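D-3-phosphoglycerate dehydrogenase-related protein (Vibrio cholerae, PDB 4S1V) probably catalyses the NAD-dependent oxidation of D-3-phosphoglycerate or a related D-2-hydroxyacid. Local coordinates at residues E266-L271 and A286-Y291; G93-E98 and V309-S314. All coordinates share one frame; numbering follows the deposited sequence.

Contact 1: E266-L271 and A286-Y291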
loop_
_atom_site.group_PDB
_atom_site.type_symbol
_atom_site.label_atom_id
_atom_site.label_comp_id
_atom_site.label_asym_id
_atom_site.label_seq_id
_atom_site.Cartn_x
_atom_site.Cartn_y
_atom_site.Cartn_z
ATOM N N GLU C 266 10.919 8.491 23.682
ATOM C CA GLU C 266 11.762 9.481 24.365
ATOM C C GLU C 266 11.009 10.758 24.714
ATOM O O GLU C 266 11.191 11.320 25.796
ATOM C CB GLU C 266 13.010 9.798 23.547
ATOM C CG GLU C 266 14.162 8.845 23.830
ATOM C CD GLU C 266 15.523 9.452 23.517
ATOM O OE1 GLU C 266 15.586 10.625 23.090
ATOM O OE2 GLU C 266 16.538 8.746 23.700
ATOM N N ASN C 267 10.158 11.202 23.797
ATOM C CA ASN C 267 9.268 12.319 24.053
ATOM C C ASN C 267 7.828 11.934 23.757
ATOM O O ASN C 267 7.495 11.506 22.648
ATOM C CB ASN C 267 9.676 13.549 23.235
ATOM C CG ASN C 267 11.077 14.035 23.566
ATOM O OD1 ASN C 267 11.859 14.339 22.667
ATOM N ND2 ASN C 267 11.403 14.112 24.859
ATOM N N GLU C 268 6.990 12.069 24.773
ATOM C CA GLU C 268 5.574 11.775 24.650
ATOM C C GLU C 268 4.779 13.037 24.967
ATOM O O GLU C 268 5.121 13.747 25.902
ATOM C CB GLU C 268 5.182 10.628 25.584
ATOM C CG GLU C 268 5.778 9.294 25.159
ATOM C CD GLU C 268 5.599 8.180 26.180
ATOM O OE1 GLU C 268 4.646 8.231 26.998
ATOM O OE2 GLU C 268 6.415 7.235 26.136
ATOM N N PRO C 269 3.746 13.351 24.162
ATOM C CA PRO C 269 3.286 12.720 22.917
ATOM C C PRO C 269 4.385 12.567 21.867
ATOM O O PRO C 269 5.182 13.480 21.678
ATOM C CB PRO C 269 2.250 13.713 22.395
ATOM C CG PRO C 269 1.708 14.362 23.617
ATOM C CD PRO C 269 2.878 14.480 24.550
ATOM N N ALA C 270 4.424 11.416 21.203
ATOM C CA ALA C 270 5.323 11.206 20.069
ATOM C C ALA C 270 4.540 11.457 18.785
ATOM O O ALA C 270 3.458 10.910 18.599
ATOM C CB ALA C 270 5.888 9.799 20.088
ATOM N N LEU C 271 5.090 12.289 17.909
ATOM C CA LEU C 271 4.372 12.753 16.724
ATOM C C LEU C 271 5.040 12.324 15.425
ATOM O O LEU C 271 6.266 12.195 15.369
ATOM C CB LEU C 271 4.234 14.281 16.755
ATOM C CG LEU C 271 3.320 14.905 17.811
ATOM C CD1 LEU C 271 3.241 16.411 17.599
ATOM C CD2 LEU C 271 1.928 14.285 17.787
ATOM N N ALA C 286 2.314 2.088 19.647
ATOM C CA ALA C 286 1.095 2.376 20.404
ATOM C C ALA C 286 1.326 3.585 21.311
ATOM O O ALA C 286 2.453 3.792 21.768
ATOM C CB ALA C 286 0.674 1.160 21.219
ATOM N N PRO C 287 0.266 4.377 21.586
ATOM C CA PRO C 287 0.391 5.626 22.346
ATOM C C PRO C 287 0.350 5.485 23.882
ATOM O O PRO C 287 -0.592 5.946 24.536
ATOM C CB PRO C 287 -0.801 6.447 21.842
ATOM C CG PRO C 287 -1.840 5.424 21.526
ATOM C CD PRO C 287 -1.104 4.198 21.056
ATOM N N HIS C 288 1.388 4.875 24.438
ATOM C CA HIS C 288 1.509 4.605 25.875
ATOM C C HIS C 288 0.234 4.109 26.501
ATOM O O HIS C 288 -0.296 4.710 27.433
ATOM C CB HIS C 288 2.108 5.794 26.627
ATOM C CG HIS C 288 2.862 5.402 27.888
ATOM N ND1 HIS C 288 3.854 6.146 28.399
ATOM C CD2 HIS C 288 2.736 4.286 28.726
ATOM C CE1 HIS C 288 4.338 5.557 29.510
ATOM N NE2 HIS C 288 3.653 4.418 29.712
ATOM N N LEU C 289 -0.257 2.986 25.988
ATOM C CA LEU C 289 -1.530 2.416 26.425
ATOM C C LEU C 289 -1.467 1.509 27.659
ATOM O O LEU C 289 -2.493 1.285 28.298
ATOM C CB LEU C 289 -2.187 1.654 25.270
ATOM C CG LEU C 289 -2.581 2.468 24.032
ATOM C CD1 LEU C 289 -3.071 1.532 22.935
ATOM C CD2 LEU C 289 -3.648 3.496 24.386
ATOM N N GLY C 290 -0.283 0.988 27.989
ATOM C CA GLY C 290 -0.133 0.016 29.086
ATOM C C GLY C 290 -1.135 0.216 30.216
ATOM O O GLY C 290 -1.963 -0.664 30.496
ATOM N N TYR C 291 -1.083 1.389 30.840
ATOM C CA TYR C 291 -1.910 1.673 32.011
ATOM C C TYR C 291 -3.266 2.317 31.686
ATOM O O TYR C 291 -4.082 2.545 32.578
ATOM C CB TYR C 291 -1.126 2.515 33.035
ATOM C CG TYR C 291 -0.683 3.883 32.565
ATOM C CD1 TYR C 291 -1.548 4.981 32.639
ATOM C CD2 TYR C 291 0.603 4.095 32.081
ATOM C CE1 TYR C 291 -1.160 6.237 32.213
ATOM C CE2 TYR C 291 1.009 5.358 31.665
ATOM C CZ TYR C 291 0.117 6.422 31.737
ATOM O OH TYR C 291 0.495 7.681 31.337
#
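A histidine-carboxylate pair joins Glu268 and His288 in loops that follow two strands of the Rossmann-type sheet of the NAD-binding part. Members of the D-2-hydroxyacid dehydrogenase family carry a Glu-His pair in the active site, and this one probably corresponds to it. Glu268 lies in the loop after strand 259-262. His288 lies in the loop between strand 283-285 and helix 294-312. The two residues are the nearest across the segments, yet their CA atoms are 8.3 Å apart, so the side chains bridge the gap.

His288 ND1 donates to Glu268 OE1 over 2.6 Å. The bond is nearly straight, with an angle of 165° at the hydrogen. OE1 accepts it on the syn lone pair, on the side of OE2. It sits at the edge of the imidazole, in the ring plane. The carboxylate is turned steeply against the ring, with the two planes 78° apart. Glu268 reaches across with its chain extended beyond CG. In His288, CG is turned roughly anti to the backbone N (chi1 -152°), which carries the ring toward the glutamate, and chi2 presents its ND1 edge.

Neighbouring groups help to hold the carboxylate. Glu268 OE2 is hydrogen-bonded to Tyr265 N, so each carboxylate oxygen has a partner and the group's rotation is restrained. A cis peptide follows Glu268 and leads into Pro269. Ahead of His288, Pro287 centres an inverse gamma turn, with a weak bond of 3.1 Å from His288 N to Ala286 O. Trp133 of a second subunit packs on Glu268, and Gln134 of that subunit is hydrogen-bonded to Pro287 O.

Tyr291 covers part of one imidazole face. Its OH is hydrogen-bonded to Arg57 NE, and its CE2 lies 3.3 Å above the His288 ring plane, offset toward the rim.

Contact 2: G93-E98 and V309-S314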
loop_
_atom_site.group_PDB
_atom_site.type_symbol
_atom_site.label_atom_id
_atom_site.label_comp_id
_atom_site.label_asym_id
_atom_site.label_seq_id
_atom_site.Cartn_x
_atom_site.Cartn_y
_atom_site.Cartn_z
ATOM N N GLY C 93 6.894 24.198 49.648
ATOM C CA GLY C 93 5.683 24.027 50.450
ATOM C C GLY C 93 4.598 23.206 49.775
ATOM O O GLY C 93 3.414 23.369 50.073
ATOM N N VAL C 94 4.986 22.318 48.867
ATOM C CA VAL C 94 3.997 21.470 48.207
ATOM C C VAL C 94 4.101 20.041 48.707
ATOM O O VAL C 94 5.157 19.413 48.603
ATOM C CB VAL C 94 4.094 21.531 46.670
ATOM C CG1 VAL C 94 3.018 20.658 46.034
ATOM C CG2 VAL C 94 3.971 22.973 46.188
ATOM N N THR C 95 3.005 19.564 49.289
ATOM C CA THR C 95 2.866 18.171 49.697
ATOM C C THR C 95 2.674 17.307 48.454
ATOM O O THR C 95 1.861 17.631 47.582
ATOM C CB THR C 95 1.663 17.973 50.649
ATOM O OG1 THR C 95 1.750 18.907 51.725
ATOM C CG2 THR C 95 1.636 16.552 51.240
ATOM N N VAL C 96 3.443 16.223 48.376
ATOM C CA VAL C 96 3.273 15.215 47.335
ATOM C C VAL C 96 2.787 13.910 47.957
ATOM O O VAL C 96 3.479 13.303 48.772
ATOM C CB VAL C 96 4.578 14.974 46.550
ATOM C CG1 VAL C 96 4.408 13.838 45.543
ATOM C CG2 VAL C 96 5.003 16.248 45.838
ATOM N N LEU C 97 1.587 13.491 47.576
ATOM C CA LEU C 97 1.052 12.202 48.015
ATOM C C LEU C 97 0.995 11.227 46.837
ATOM O O LEU C 97 0.667 11.616 45.711
ATOM C CB LEU C 97 -0.335 12.375 48.655
ATOM C CG LEU C 97 -0.437 13.208 49.946
ATOM C CD1 LEU C 97 -1.892 13.509 50.310
ATOM C CD2 LEU C 97 0.257 12.502 51.105
ATOM N N GLU C 98 1.319 9.962 47.096
ATOM C CA GLU C 98 1.279 8.958 46.037
ATOM C C GLU C 98 0.195 7.905 46.213
ATOM O O GLU C 98 -0.200 7.583 47.342
ATOM C CB GLU C 98 2.656 8.335 45.764
ATOM C CG GLU C 98 3.394 7.732 46.947
ATOM C CD GLU C 98 4.717 7.091 46.533
ATOM O OE1 GLU C 98 5.228 7.396 45.434
ATOM O OE2 GLU C 98 5.254 6.273 47.307
ATOM N N VAL C 309 -8.856 14.070 49.346
ATOM C CA VAL C 309 -9.810 14.262 50.455
ATOM C C VAL C 309 -9.186 14.051 51.846
ATOM O O VAL C 309 -9.655 14.625 52.838
ATOM C CB VAL C 309 -11.118 13.444 50.278
ATOM C CG1 VAL C 309 -11.826 13.839 48.989
ATOM C CG2 VAL C 309 -10.855 11.946 50.309
ATOM N N LYS C 310 -8.129 13.241 51.908
ATOM C CA LYS C 310 -7.303 13.129 53.111
ATOM C C LYS C 310 -6.554 14.434 53.392
ATOM O O LYS C 310 -6.422 14.844 54.552
ATOM C CB LYS C 310 -6.306 11.972 52.996
ATOM C CG LYS C 310 -6.891 10.598 53.288
ATOM C CD LYS C 310 -5.805 9.530 53.290
ATOM C CE LYS C 310 -6.316 8.215 53.867
ATOM N NZ LYS C 310 -5.479 7.057 53.435
ATOM N N PHE C 311 -6.061 15.079 52.336
ATOM C CA PHE C 311 -5.369 16.362 52.473
ATOM C C PHE C 311 -6.347 17.459 52.883
ATOM O O PHE C 311 -6.014 18.304 53.708
ATOM C CB PHE C 311 -4.629 16.750 51.180
ATOM C CG PHE C 311 -3.804 18.010 51.299
ATOM C CD1 PHE C 311 -4.368 19.260 51.041
ATOM C CD2 PHE C 311 -2.461 17.949 51.662
ATOM C CE1 PHE C 311 -3.611 20.419 51.151
ATOM C CE2 PHE C 311 -1.702 19.106 51.777
ATOM C CZ PHE C 311 -2.276 20.342 51.518
ATOM N N ALA C 312 -7.550 17.439 52.307
ATOM C CA ALA C 312 -8.582 18.424 52.636
ATOM C C ALA C 312 -8.831 18.520 54.149
ATOM O O ALA C 312 -8.988 19.617 54.690
ATOM C CB ALA C 312 -9.875 18.117 51.892
ATOM N N HIS C 313 -8.795 17.376 54.805
ATOM C CA HIS C 313 -9.006 17.189 56.230
ATOM C C HIS C 313 -7.727 17.086 57.023
ATOM O O HIS C 313 -7.623 16.219 57.849
ATOM C CB HIS C 313 -9.641 15.816 56.459
ATOM C CG HIS C 313 -10.974 15.627 55.816
ATOM N ND1 HIS C 313 -11.499 14.380 55.565
ATOM C CD2 HIS C 313 -11.897 16.515 55.384
ATOM C CE1 HIS C 313 -12.691 14.503 55.010
ATOM N NE2 HIS C 313 -12.956 15.790 54.892
ATOM N N SER C 314 -6.747 17.915 56.765
ATOM C CA SER C 314 -5.403 17.728 57.342
ATOM C C SER C 314 -4.667 18.971 57.906
ATOM O O SER C 314 -3.891 18.821 58.851
ATOM C CB SER C 314 -4.484 16.933 56.390
ATOM O OG SER C 314 -4.006 17.727 55.313
#
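Thr95 and Leu97 on an edge strand meet Phe311 near the end of the C-terminal helix. This is plain packing at the surface, and it buries 127 Å² over both segments. It sets the tail of helix 294-312 against the parallel sheet of the N-terminal part of the fold. The nearest CA atoms are those of Leu97 and Phe311, at 8.9 Å.

Van der Waals contact carries the interface. The hydroxyl of Thr95 comes to the rim of the aromatic ring, where OG1 lies 3.5 Å from Phe311 CE2, near the ring plane. The same ring atom is 3.7 Å from Thr95 CB. The hydroxyl thus comes to the ring's edge, while CB lies off the plane. Leu97 works further back along the side chain. Its CD1 touches Phe311 CB at 4.3 Å, beside the stem of the ring. With CG anti to its backbone N (chi1 -175°), the Phe311 ring extends from the helix toward the strand.

No hydrogen bond crosses between the two segments; within 309-314, Ser314 OG donates to Phe311 O at 2.6 Å, just past the end of the helix. The same OG stands 3.9 Å above the Phe311 ring plane, offset toward the rim. Ser314 is poorly ordered, so both details are less certain.

Gly93 closes helix 86-91 as the C-prime residue of a Schellman motif, in which Val94 N bonds Cys89 O. The chain then enters strand 95-98, an outermost strand of the sheet within this chain, which pairs in parallel with strand 73-76. Phe311 also packs on Leu73 of that neighbouring strand and on the loop residues Met2 and Lys72, so helix 294-312 ends against two adjacent strands.

From the N terminus the chain builds the five-stranded parallel sheet and reaches 93-98, the first half of contact 2. It then passes through helix 104-119 and the seven-stranded Rossmann-type sheet. Late in that part, segments 266-271 and 286-291 of contact 1 close a loop of 14 residues that includes strand 283-285. Helix 294-312 then carries the chain back to the first sheet, where 309-314 completes contact 2 and closes a loop of 210 residues, with contact 1 nested inside. The contacts do not touch: centres about 29 Å and nearest atoms about 14 Å apart. Contact 1 joins two loops; contact 2 ties the end of the last helix to the outer strand of the N-terminal sheet.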